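Glideosome-associated protein 50 (Plasmodium falciparum 3D7, PDB 3TGH) is part of the glideosome of gliding motility and host cell invasion, and may anchor that complex to the inner membrane complex of the malaria parasite. Local coordinates at residues L4-K14 with V35-I46; D227-M237 with A246-Q257. One frame throughout, in Å; residues are numbered along the deposited sequence.

Overall arrangement
The two contacts follow one another along the chain: contact 1 closes before contact 2 opens. Their centres are about 10 Å apart, and both are buried near the middle of the molecule. Each joins neighbouring parallel strands, but in different sheets. Contact 1 pairs strand 4-8 with strand 37-40, with helix 17-32 as the connection. Contact 2 pairs strand 228-231 with strand 245-250, linked through strand 237-242. The loops beyond these strands meet through probable hydrogen bonds that Asp11 accepts from segments 227-237 and 246-257. This is the two-sheet core of the metallophosphoesterase superfamily, with His233, a metal ligand, beside the junction.

Contact 1: L4-K14 with V35-I46; sequences LRFASLGDWGK and VTFIVSPGSNFI
Trp12 reaches back with its indole N-H to Ser40, whose hydroxyl in turn donates to a backbone carbonyl. Trp12 NE1 lies 2.9 Å from Ser40 OG, which sits in the plane of the indole. The N-H points somewhat off line, at 135°. Ser40 OG then donates to Leu9 O at 2.9 Å. Its torsion, opposite the backbone N (chi1 -178°), directs it there. The side chain of Asn44 lies alongside the indole, and its backbone O sits over one face. Asn44 OD1 is only a weak, long partner of NE1 and has a stronger one in Thr78. The six-membered ring of Trp12 turns its edge to the face of Phe45 in a tilted edge-to-face contact, planes at 62° and centroids 5.2 Å apart. Asp11 OD1 receives Ser43 N at 2.9 Å from above the carboxylate plane. A water also joins OD1 to Ser43 OG. Asp11 OD2 is held by His233 N, a backbone bond that ties this loop to the metal-binding residue.

Along the strands, Val39 N bonds to Ala7 O at 2.8 Å, and Leu9 N follows to Val39 O. Phe6 CB sits over the face of Phe37, 3.6 Å from the ring centroid. The two rings are almost parallel but slid apart, so they barely overlap. Helix 17-32 connects these parallel strands, forming the beta-alpha-beta crossover that opens the calcineurin-like phosphoesterase fold.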
loop_
_atom_site.group_PDB
_atom_site.type_symbol
_atom_site.label_atom_id
_atom_site.label_comp_id
_atom_site.label_asym_id
_atom_site.label_seq_id
_atom_site.Cartn_x
_atom_site.Cartn_y
_atom_site.Cartn_z
ATOM N N LEU A 4 -10.229 -0.842 13.185
ATOM C CA LEU A 4 -9.937 -0.070 11.978
ATOM C C LEU A 4 -9.822 -1.074 10.832
ATOM O O LEU A 4 -9.050 -2.028 10.917
ATOM C CB LEU A 4 -8.633 0.716 12.134
ATOM C CG LEU A 4 -8.252 1.700 11.020
ATOM C CD1 LEU A 4 -7.009 2.491 11.395
ATOM C CD2 LEU A 4 -8.016 0.988 9.702
ATOM N N ARG A 5 -10.594 -0.852 9.774
ATOM C CA ARG A 5 -10.649 -1.771 8.646
ATOM C C ARG A 5 -10.362 -1.074 7.332
ATOM O O ARG A 5 -10.985 -0.053 6.999
ATOM C CB ARG A 5 -12.019 -2.431 8.585
ATOM C CG ARG A 5 -12.282 -3.313 9.792
ATOM C CD ARG A 5 -13.562 -4.083 9.629
ATOM N NE ARG A 5 -13.752 -5.057 10.700
ATOM C CZ ARG A 5 -14.768 -5.914 10.767
ATOM N NH1 ARG A 5 -15.714 -5.924 9.831
ATOM N NH2 ARG A 5 -14.841 -6.766 11.783
ATOM N N PHE A 6 -9.430 -1.652 6.579
ATOM C CA PHE A 6 -9.033 -1.110 5.302
ATOM C C PHE A 6 -8.808 -2.245 4.315
ATOM O O PHE A 6 -8.654 -3.398 4.714
ATOM C CB PHE A 6 -7.807 -0.188 5.453
ATOM C CG PHE A 6 -6.520 -0.894 5.759
ATOM C CD1 PHE A 6 -5.646 -1.237 4.728
ATOM C CD2 PHE A 6 -6.162 -1.201 7.068
ATOM C CE1 PHE A 6 -4.436 -1.871 5.001
ATOM C CE2 PHE A 6 -4.946 -1.840 7.347
ATOM C CZ PHE A 6 -4.090 -2.175 6.309
ATOM N N ALA A 7 -8.867 -1.918 3.032
ATOM C CA ALA A 7 -8.646 -2.885 1.969
ATOM C C ALA A 7 -7.397 -2.516 1.187
ATOM O O ALA A 7 -6.997 -1.351 1.157
ATOM C CB ALA A 7 -9.862 -2.946 1.035
ATOM N N SER A 8 -6.775 -3.522 0.571
ATOM C CA SER A 8 -5.617 -3.332 -0.297
ATOM C C SER A 8 -5.947 -3.857 -1.688
ATOM O O SER A 8 -6.474 -4.964 -1.820
ATOM C CB SER A 8 -4.399 -4.102 0.233
ATOM O OG SER A 8 -3.912 -3.550 1.441
ATOM N N LEU A 9 -5.627 -3.061 -2.710
ATOM C CA LEU A 9 -5.856 -3.408 -4.109
ATOM C C LEU A 9 -4.642 -2.967 -4.934
ATOM O O LEU A 9 -4.313 -1.789 -4.967
ATOM C CB LEU A 9 -7.113 -2.701 -4.623
ATOM C CG LEU A 9 -7.479 -2.998 -6.082
ATOM C CD1 LEU A 9 -8.026 -4.423 -6.221
ATOM C CD2 LEU A 9 -8.460 -1.958 -6.609
ATOM N N GLY A 10 -3.971 -3.899 -5.600
ATOM C CA GLY A 10 -2.723 -3.568 -6.303
ATOM C C GLY A 10 -2.708 -3.919 -7.775
ATOM O O GLY A 10 -3.341 -4.888 -8.192
ATOM N N ASP A 11 -2.004 -3.110 -8.568
ATOM C CA ASP A 11 -1.784 -3.385 -9.996
ATOM C C ASP A 11 -3.098 -3.626 -10.739
ATOM O O ASP A 11 -3.244 -4.575 -11.518
ATOM C CB ASP A 11 -0.831 -4.565 -10.131
ATOM C CG ASP A 11 0.535 -4.266 -9.535
ATOM O OD1 ASP A 11 1.337 -3.589 -10.206
ATOM O OD2 ASP A 11 0.810 -4.700 -8.404
ATOM N N TRP A 12 -4.026 -2.711 -10.500
ATOM C CA TRP A 12 -5.450 -2.891 -10.789
ATOM C C TRP A 12 -5.884 -2.256 -12.114
ATOM O O TRP A 12 -6.942 -2.594 -12.660
ATOM C CB TRP A 12 -6.269 -2.311 -9.614
ATOM C CG TRP A 12 -5.814 -0.940 -9.233
ATOM C CD1 TRP A 12 -4.982 -0.610 -8.199
ATOM C CD2 TRP A 12 -6.117 0.288 -9.911
ATOM N NE1 TRP A 12 -4.747 0.747 -8.190
ATOM C CE2 TRP A 12 -5.447 1.323 -9.221
ATOM C CE3 TRP A 12 -6.907 0.618 -11.020
ATOM C CZ2 TRP A 12 -5.522 2.654 -9.616
ATOM C CZ3 TRP A 12 -6.991 1.953 -11.408
ATOM C CH2 TRP A 12 -6.296 2.951 -10.711
ATOM N N GLY A 13 -5.071 -1.343 -12.641
ATOM C CA GLY A 13 -5.478 -0.524 -13.785
ATOM C C GLY A 13 -5.216 -1.110 -15.154
ATOM O O GLY A 13 -4.292 -0.681 -15.848
ATOM N N LYS A 14 -6.052 -2.070 -15.539
ATOM C CA LYS A 14 -6.013 -2.667 -16.868
ATOM C C LYS A 14 -7.398 -3.226 -17.198
ATOM O O LYS A 14 -8.041 -3.830 -16.345
ATOM C CB LYS A 14 -4.974 -3.781 -16.922
ATOM C CG LYS A 14 -4.723 -4.326 -18.333
ATOM C CD LYS A 14 -3.646 -5.394 -18.356
ATOM C CE LYS A 14 -3.402 -5.890 -19.783
ATOM N NZ LYS A 14 -2.329 -6.921 -19.851
ATOM N N VAL A 35 -15.339 -1.406 5.519
ATOM C CA VAL A 35 -14.033 -0.823 5.218
ATOM C C VAL A 35 -14.171 0.697 5.142
ATOM O O VAL A 35 -15.131 1.203 4.558
ATOM C CB VAL A 35 -13.480 -1.380 3.898
ATOM C CG1 VAL A 35 -12.286 -0.553 3.399
ATOM C CG2 VAL A 35 -13.099 -2.865 4.066
ATOM N N THR A 36 -13.225 1.421 5.736
ATOM C CA THR A 36 -13.272 2.892 5.738
ATOM C C THR A 36 -12.206 3.597 4.884
ATOM O O THR A 36 -12.302 4.800 4.651
ATOM C CB THR A 36 -13.242 3.444 7.168
ATOM O OG1 THR A 36 -12.064 2.980 7.832
ATOM C CG2 THR A 36 -14.494 2.987 7.935
ATOM N N PHE A 37 -11.205 2.861 4.404
ATOM C CA PHE A 37 -10.301 3.389 3.384
ATOM C C PHE A 37 -9.582 2.269 2.648
ATOM O O PHE A 37 -9.610 1.113 3.069
ATOM C CB PHE A 37 -9.296 4.406 3.947
ATOM C CG PHE A 37 -8.366 3.856 4.991
ATOM C CD1 PHE A 37 -7.105 3.378 4.644
ATOM C CD2 PHE A 37 -8.740 3.845 6.329
ATOM C CE1 PHE A 37 -6.235 2.889 5.615
ATOM C CE2 PHE A 37 -7.884 3.355 7.300
ATOM C CZ PHE A 37 -6.621 2.881 6.936
ATOM N N ILE A 38 -8.991 2.636 1.525
ATOM C CA ILE A 38 -8.295 1.702 0.649
ATOM C C ILE A 38 -6.847 2.154 0.531
ATOM O O ILE A 38 -6.563 3.355 0.459
ATOM C CB ILE A 38 -8.947 1.673 -0.755
ATOM C CG1 ILE A 38 -10.428 1.276 -0.665
ATOM C CG2 ILE A 38 -8.185 0.736 -1.696
ATOM C CD1 ILE A 38 -11.263 1.777 -1.851
ATOM N N VAL A 39 -5.924 1.195 0.508
ATOM C CA VAL A 39 -4.549 1.467 0.130
ATOM C C VAL A 39 -4.259 0.697 -1.150
ATOM O O VAL A 39 -4.831 -0.374 -1.381
ATOM C CB VAL A 39 -3.516 1.079 1.221
ATOM C CG1 VAL A 39 -3.798 1.815 2.536
ATOM C CG2 VAL A 39 -3.477 -0.438 1.442
ATOM N N SER A 40 -3.365 1.229 -1.973
ATOM C CA SER A 40 -3.037 0.589 -3.248
ATOM C C SER A 40 -1.542 0.367 -3.426
ATOM O O SER A 40 -0.827 1.298 -3.789
ATOM C CB SER A 40 -3.585 1.421 -4.404
ATOM O OG SER A 40 -3.314 0.797 -5.650
ATOM N N PRO A 41 -1.063 -0.861 -3.144
ATOM C CA PRO A 41 0.318 -1.193 -3.428
ATOM C C PRO A 41 0.512 -1.441 -4.919
ATOM O O PRO A 41 -0.423 -1.309 -5.708
ATOM C CB PRO A 41 0.539 -2.464 -2.603
ATOM C CG PRO A 41 -0.766 -3.142 -2.638
ATOM C CD PRO A 41 -1.791 -2.028 -2.601
ATOM N N GLY A 42 1.729 -1.773 -5.308
ATOM C CA GLY A 42 2.027 -2.042 -6.707
ATOM C C GLY A 42 1.897 -0.811 -7.575
ATOM O O GLY A 42 2.019 0.317 -7.096
ATOM N N SER A 43 1.644 -1.029 -8.857
ATOM C CA SER A 43 1.352 0.059 -9.785
ATOM C C SER A 43 -0.142 0.381 -9.766
ATOM O O SER A 43 -0.958 -0.403 -9.269
ATOM C CB SER A 43 1.777 -0.314 -11.208
ATOM O OG SER A 43 3.190 -0.400 -11.315
ATOM N N ASN A 44 -0.490 1.531 -10.317
ATOM C CA ASN A 44 -1.884 1.896 -10.543
ATOM C C ASN A 44 -2.311 1.476 -11.946
ATOM O O ASN A 44 -3.139 0.576 -12.106
ATOM C CB ASN A 44 -2.093 3.402 -10.354
ATOM C CG ASN A 44 -1.915 3.841 -8.926
ATOM O OD1 ASN A 44 -2.435 3.208 -7.998
ATOM N ND2 ASN A 44 -1.171 4.934 -8.728
ATOM N N PHE A 45 -1.719 2.107 -12.955
ATOM C CA PHE A 45 -2.085 1.863 -14.331
ATOM C C PHE A 45 -1.004 1.031 -14.995
ATOM O O PHE A 45 0.145 1.459 -15.103
ATOM C CB PHE A 45 -2.281 3.180 -15.079
ATOM C CG PHE A 45 -3.433 3.991 -14.570
ATOM C CD1 PHE A 45 -4.709 3.824 -15.093
ATOM C CD2 PHE A 45 -3.242 4.915 -13.557
ATOM C CE1 PHE A 45 -5.778 4.574 -14.615
ATOM C CE2 PHE A 45 -4.307 5.665 -13.075
ATOM C CZ PHE A 45 -5.572 5.498 -13.604
ATOM N N ILE A 46 -1.388 -0.147 -15.472
ATOM C CA ILE A 46 -0.431 -1.089 -16.034
ATOM C C ILE A 46 0.249 -0.523 -17.289
ATOM O O ILE A 46 1.421 -0.797 -17.524
ATOM C CB ILE A 46 -1.082 -2.466 -16.327
ATOM C CG1 ILE A 46 -1.697 -3.060 -15.046
ATOM C CG2 ILE A 46 -0.057 -3.438 -16.944
ATOM C CD1 ILE A 46 -0.724 -3.173 -13.877
HETATM O O HOH W 1 -12.511 1.273 9.938
HETATM O O HOH W 2 3.985 -2.743 -10.442
#

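Contact 2: D227-M237 with A246-Q257; sequences DLYISGHDNNM and AHITCGSGSMSQ. With CO (cobalt (II) ion), chain G.
Asn235 is gripped by the facing loop through both backbone and side chain. Asn235 N donates to Gln257 OE1 at 2.9 Å, from above the amide plane of Gln257 (51° out of it). Gln257 N returns a straight bond to Asn235 O at 3.0 Å. The side-chain ND2 of Asn235 reaches Gly251 O at 2.9 Å, nearly in its own amide plane, which fixes the turn of that amide. Met255 bends at chi3 (-70°), and its CE lies near Asn235 OD1 and ND2. Thr249 CG2 packs against Asp234 O and Asn236 O, 3.6 Å from each. A water bridges two buried residues, at Asn236 ND2 and Thr249 OG1. Earlier in both segments the parallel strands are tightly paired, with Ser231 N 2.8 Å from Ile248 O. Ile248 CD1 fits against Leu228 CG and CD2, 3.7 Å from each.

The solvent side is looser. His233, Met255 and Gln257 are partly exposed there, and Ser256 is exposed. The side chain of His233 starts out away from 246-257; its NE2 binds cobalt at 2.2 Å. Four waters are the other ligands of the ion here. His233 ND1 is hydrogen-bonded to Asp198 OD2, which would orient the ring.

Strand 228-231 lies between strands 192-196 and 245-250. Strand 237-242 runs antiparallel to 245-250. Leu228 and Ile248 face the other sheet, where His279 of strand 275-282 and residues of strand 285-292 pack on them.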
loop_
_atom_site.group_PDB
_atom_site.type_symbol
_atom_site.label_atom_id
_atom_site.label_comp_id
_atom_site.label_asym_id
_atom_site.label_seq_id
_atom_site.Cartn_x
_atom_site.Cartn_y
_atom_site.Cartn_z
ATOM N N ASP A 227 4.878 -3.939 11.350
ATOM C CA ASP A 227 3.988 -5.098 11.372
ATOM C C ASP A 227 3.830 -5.732 9.993
ATOM O O ASP A 227 4.016 -6.945 9.837
ATOM C CB ASP A 227 2.619 -4.688 11.922
ATOM C CG ASP A 227 2.690 -4.240 13.367
ATOM O OD1 ASP A 227 2.936 -5.095 14.248
ATOM O OD2 ASP A 227 2.506 -3.030 13.627
ATOM N N LEU A 228 3.485 -4.904 9.006
ATOM C CA LEU A 228 3.209 -5.346 7.638
ATOM C C LEU A 228 3.951 -4.487 6.619
ATOM O O LEU A 228 3.934 -3.259 6.712
ATOM C CB LEU A 228 1.726 -5.188 7.314
ATOM C CG LEU A 228 0.697 -6.286 7.543
ATOM C CD1 LEU A 228 0.736 -6.827 8.943
ATOM C CD2 LEU A 228 -0.672 -5.717 7.199
ATOM N N TYR A 229 4.564 -5.130 5.629
ATOM C CA TYR A 229 4.957 -4.440 4.406
ATOM C C TYR A 229 4.094 -5.007 3.289
ATOM O O TYR A 229 4.196 -6.184 2.958
ATOM C CB TYR A 229 6.452 -4.605 4.082
ATOM C CG TYR A 229 6.837 -4.001 2.738
ATOM C CD1 TYR A 229 6.469 -2.699 2.408
ATOM C CD2 TYR A 229 7.536 -4.730 1.790
ATOM C CE1 TYR A 229 6.794 -2.143 1.184
ATOM C CE2 TYR A 229 7.881 -4.174 0.553
ATOM C CZ TYR A 229 7.497 -2.882 0.254
ATOM O OH TYR A 229 7.815 -2.313 -0.958
ATOM N N ILE A 230 3.204 -4.170 2.758
ATOM C CA ILE A 230 2.269 -4.552 1.705
ATOM C C ILE A 230 2.789 -4.049 0.363
ATOM O O ILE A 230 3.020 -2.845 0.184
ATOM C CB ILE A 230 0.853 -3.966 1.965
ATOM C CG1 ILE A 230 0.368 -4.311 3.385
ATOM C CG2 ILE A 230 -0.132 -4.461 0.882
ATOM C CD1 ILE A 230 -0.955 -3.611 3.799
ATOM N N SER A 231 3.004 -4.971 -0.571
ATOM C CA SER A 231 3.538 -4.627 -1.878
ATOM C C SER A 231 2.697 -5.267 -2.975
ATOM O O SER A 231 1.744 -6.002 -2.702
ATOM C CB SER A 231 4.999 -5.072 -1.972
ATOM O OG SER A 231 5.102 -6.459 -1.753
ATOM N N GLY A 232 3.037 -4.953 -4.217
ATOM C CA GLY A 232 2.350 -5.486 -5.379
ATOM C C GLY A 232 3.406 -5.973 -6.346
ATOM O O GLY A 232 4.259 -6.777 -5.973
ATOM N N HIS A 233 3.346 -5.476 -7.576
ATOM C CA HIS A 233 4.359 -5.708 -8.608
ATOM C C HIS A 233 4.280 -7.112 -9.185
ATOM O O HIS A 233 4.078 -7.280 -10.380
ATOM C CB HIS A 233 5.770 -5.424 -8.085
ATOM C CG HIS A 233 6.770 -5.223 -9.171
ATOM N ND1 HIS A 233 7.113 -3.974 -9.643
ATOM C CD2 HIS A 233 7.490 -6.113 -9.892
ATOM C CE1 HIS A 233 8.013 -4.105 -10.604
ATOM N NE2 HIS A 233 8.253 -5.392 -10.775
ATOM N N ASP A 234 4.464 -8.113 -8.335
ATOM C CA ASP A 234 4.190 -9.493 -8.713
ATOM C C ASP A 234 2.680 -9.721 -8.672
ATOM O O ASP A 234 2.018 -9.390 -7.686
ATOM C CB ASP A 234 4.931 -10.458 -7.788
ATOM C CG ASP A 234 6.435 -10.439 -8.018
ATOM O OD1 ASP A 234 6.859 -10.191 -9.168
ATOM O OD2 ASP A 234 7.201 -10.674 -7.056
ATOM N N ASN A 235 2.140 -10.271 -9.754
ATOM C CA ASN A 235 0.697 -10.371 -9.940
ATOM C C ASN A 235 0.137 -11.626 -9.299
ATOM O O ASN A 235 -0.322 -12.555 -9.979
ATOM C CB ASN A 235 0.328 -10.285 -11.420
ATOM C CG ASN A 235 0.844 -9.023 -12.074
ATOM O OD1 ASN A 235 1.444 -9.078 -13.144
ATOM N ND2 ASN A 235 0.629 -7.876 -11.424
ATOM N N ASN A 236 0.190 -11.634 -7.973
ATOM C CA ASN A 236 -0.281 -12.747 -7.169
ATOM C C ASN A 236 -0.587 -12.257 -5.765
ATOM O O ASN A 236 -0.400 -11.065 -5.451
ATOM C CB ASN A 236 0.759 -13.882 -7.151
ATOM C CG ASN A 236 2.098 -13.449 -6.582
ATOM O OD1 ASN A 236 3.034 -13.172 -7.327
ATOM N ND2 ASN A 236 2.198 -13.395 -5.261
ATOM N N MET A 237 -1.083 -13.163 -4.934
ATOM C CA MET A 237 -1.266 -12.884 -3.517
ATOM C C MET A 237 -0.331 -13.790 -2.741
ATOM O O MET A 237 -0.115 -14.946 -3.124
ATOM C CB MET A 237 -2.724 -13.113 -3.102
ATOM C CG MET A 237 -3.688 -12.106 -3.738
ATOM S SD MET A 237 -5.427 -12.274 -3.228
ATOM C CE MET A 237 -5.716 -13.996 -3.546
ATOM N N ALA A 246 5.078 -9.362 8.690
ATOM C CA ALA A 246 4.417 -9.998 7.568
ATOM C C ALA A 246 4.712 -9.219 6.286
ATOM O O ALA A 246 4.520 -8.009 6.223
ATOM C CB ALA A 246 2.920 -10.081 7.800
ATOM N N HIS A 247 5.175 -9.934 5.269
ATOM C CA HIS A 247 5.328 -9.383 3.936
ATOM C C HIS A 247 4.132 -9.857 3.133
ATOM O O HIS A 247 3.946 -11.055 2.926
ATOM C CB HIS A 247 6.635 -9.871 3.309
ATOM C CG HIS A 247 7.853 -9.466 4.074
ATOM N ND1 HIS A 247 8.656 -8.414 3.691
ATOM C CD2 HIS A 247 8.388 -9.952 5.220
ATOM C CE1 HIS A 247 9.644 -8.280 4.559
ATOM N NE2 HIS A 247 9.506 -9.205 5.494
ATOM N N ILE A 248 3.299 -8.919 2.709
ATOM C CA ILE A 248 2.094 -9.256 1.991
ATOM C C ILE A 248 2.209 -8.752 0.566
ATOM O O ILE A 248 2.443 -7.559 0.347
ATOM C CB ILE A 248 0.862 -8.633 2.654
ATOM C CG1 ILE A 248 0.648 -9.230 4.051
ATOM C CG2 ILE A 248 -0.361 -8.838 1.772
ATOM C CD1 ILE A 248 -0.480 -8.583 4.826
ATOM N N THR A 249 2.056 -9.664 -0.397
ATOM C CA THR A 249 1.917 -9.289 -1.788
ATOM C C THR A 249 0.434 -9.290 -2.146
ATOM O O THR A 249 -0.302 -10.257 -1.875
ATOM C CB THR A 249 2.651 -10.235 -2.747
ATOM O OG1 THR A 249 4.008 -10.387 -2.328
ATOM C CG2 THR A 249 2.619 -9.668 -4.164
ATOM N N CYS A 250 0.005 -8.189 -2.742
ATOM C CA CYS A 250 -1.369 -8.005 -3.167
ATOM C C CYS A 250 -1.313 -7.317 -4.524
ATOM O O CYS A 250 -1.650 -6.140 -4.660
ATOM C CB CYS A 250 -2.125 -7.191 -2.116
ATOM S SG CYS A 250 -3.887 -7.082 -2.391
ATOM N N GLY A 251 -0.849 -8.061 -5.529
ATOM C CA GLY A 251 -0.595 -7.507 -6.861
ATOM C C GLY A 251 -1.491 -8.044 -7.964
ATOM O O GLY A 251 -1.227 -7.812 -9.145
ATOM N N SER A 252 -2.575 -8.726 -7.596
ATOM C CA SER A 252 -3.433 -9.365 -8.594
ATOM C C SER A 252 -4.808 -8.685 -8.719
ATOM O O SER A 252 -5.830 -9.348 -8.886
ATOM C CB SER A 252 -3.555 -10.869 -8.292
ATOM O OG SER A 252 -4.230 -11.119 -7.066
ATOM N N GLY A 253 -4.828 -7.354 -8.668
ATOM C CA GLY A 253 -6.073 -6.603 -8.822
ATOM C C GLY A 253 -6.717 -6.698 -10.204
ATOM O O GLY A 253 -7.923 -6.488 -10.337
ATOM N N SER A 254 -5.916 -6.971 -11.235
ATOM C CA SER A 254 -6.432 -7.116 -12.610
ATOM C C SER A 254 -5.852 -8.296 -13.403
ATOM O O SER A 254 -6.449 -8.711 -14.394
ATOM C CB SER A 254 -6.188 -5.843 -13.422
ATOM O OG SER A 254 -4.806 -5.611 -13.635
ATOM N N MET A 255 -4.695 -8.805 -12.982
ATOM C CA MET A 255 -3.956 -9.826 -13.733
ATOM C C MET A 255 -3.415 -10.872 -12.800
ATOM O O MET A 255 -3.177 -10.608 -11.623
ATOM C CB MET A 255 -2.736 -9.221 -14.438
ATOM C CG MET A 255 -3.016 -8.097 -15.393
ATOM S SD MET A 255 -1.464 -7.419 -16.016
ATOM C CE MET A 255 -0.814 -6.590 -14.560
ATOM N N SER A 256 -3.163 -12.047 -13.363
ATOM C CA SER A 256 -2.605 -13.168 -12.639
ATOM C C SER A 256 -1.401 -13.713 -13.399
ATOM O O SER A 256 -1.465 -13.919 -14.609
ATOM C CB SER A 256 -3.649 -14.274 -12.510
ATOM O OG SER A 256 -3.056 -15.478 -12.038
ATOM N N GLN A 257 -0.305 -13.934 -12.688
ATOM C CA GLN A 257 0.785 -14.736 -13.222
ATOM C C GLN A 257 0.965 -15.902 -12.260
ATOM O O GLN A 257 0.924 -15.715 -11.033
ATOM C CB GLN A 257 2.062 -13.915 -13.433
ATOM C CG GLN A 257 2.582 -13.220 -12.205
ATOM C CD GLN A 257 3.543 -12.065 -12.505
ATOM O OE1 GLN A 257 4.073 -11.452 -11.585
ATOM N NE2 GLN A 257 3.769 -11.774 -13.784
HETATM CO CO CO G . 10.012 -6.081 -11.875
HETATM O O HOH W 3 4.619 -12.616 -3.807
HETATM O O HOH W 4 9.354 -5.309 -13.608
HETATM O O HOH W 5 11.024 -3.849 -11.855
HETATM O O HOH W 6 9.235 -8.219 -12.197
HETATM O O HOH W 7 11.320 -6.511 -9.909
#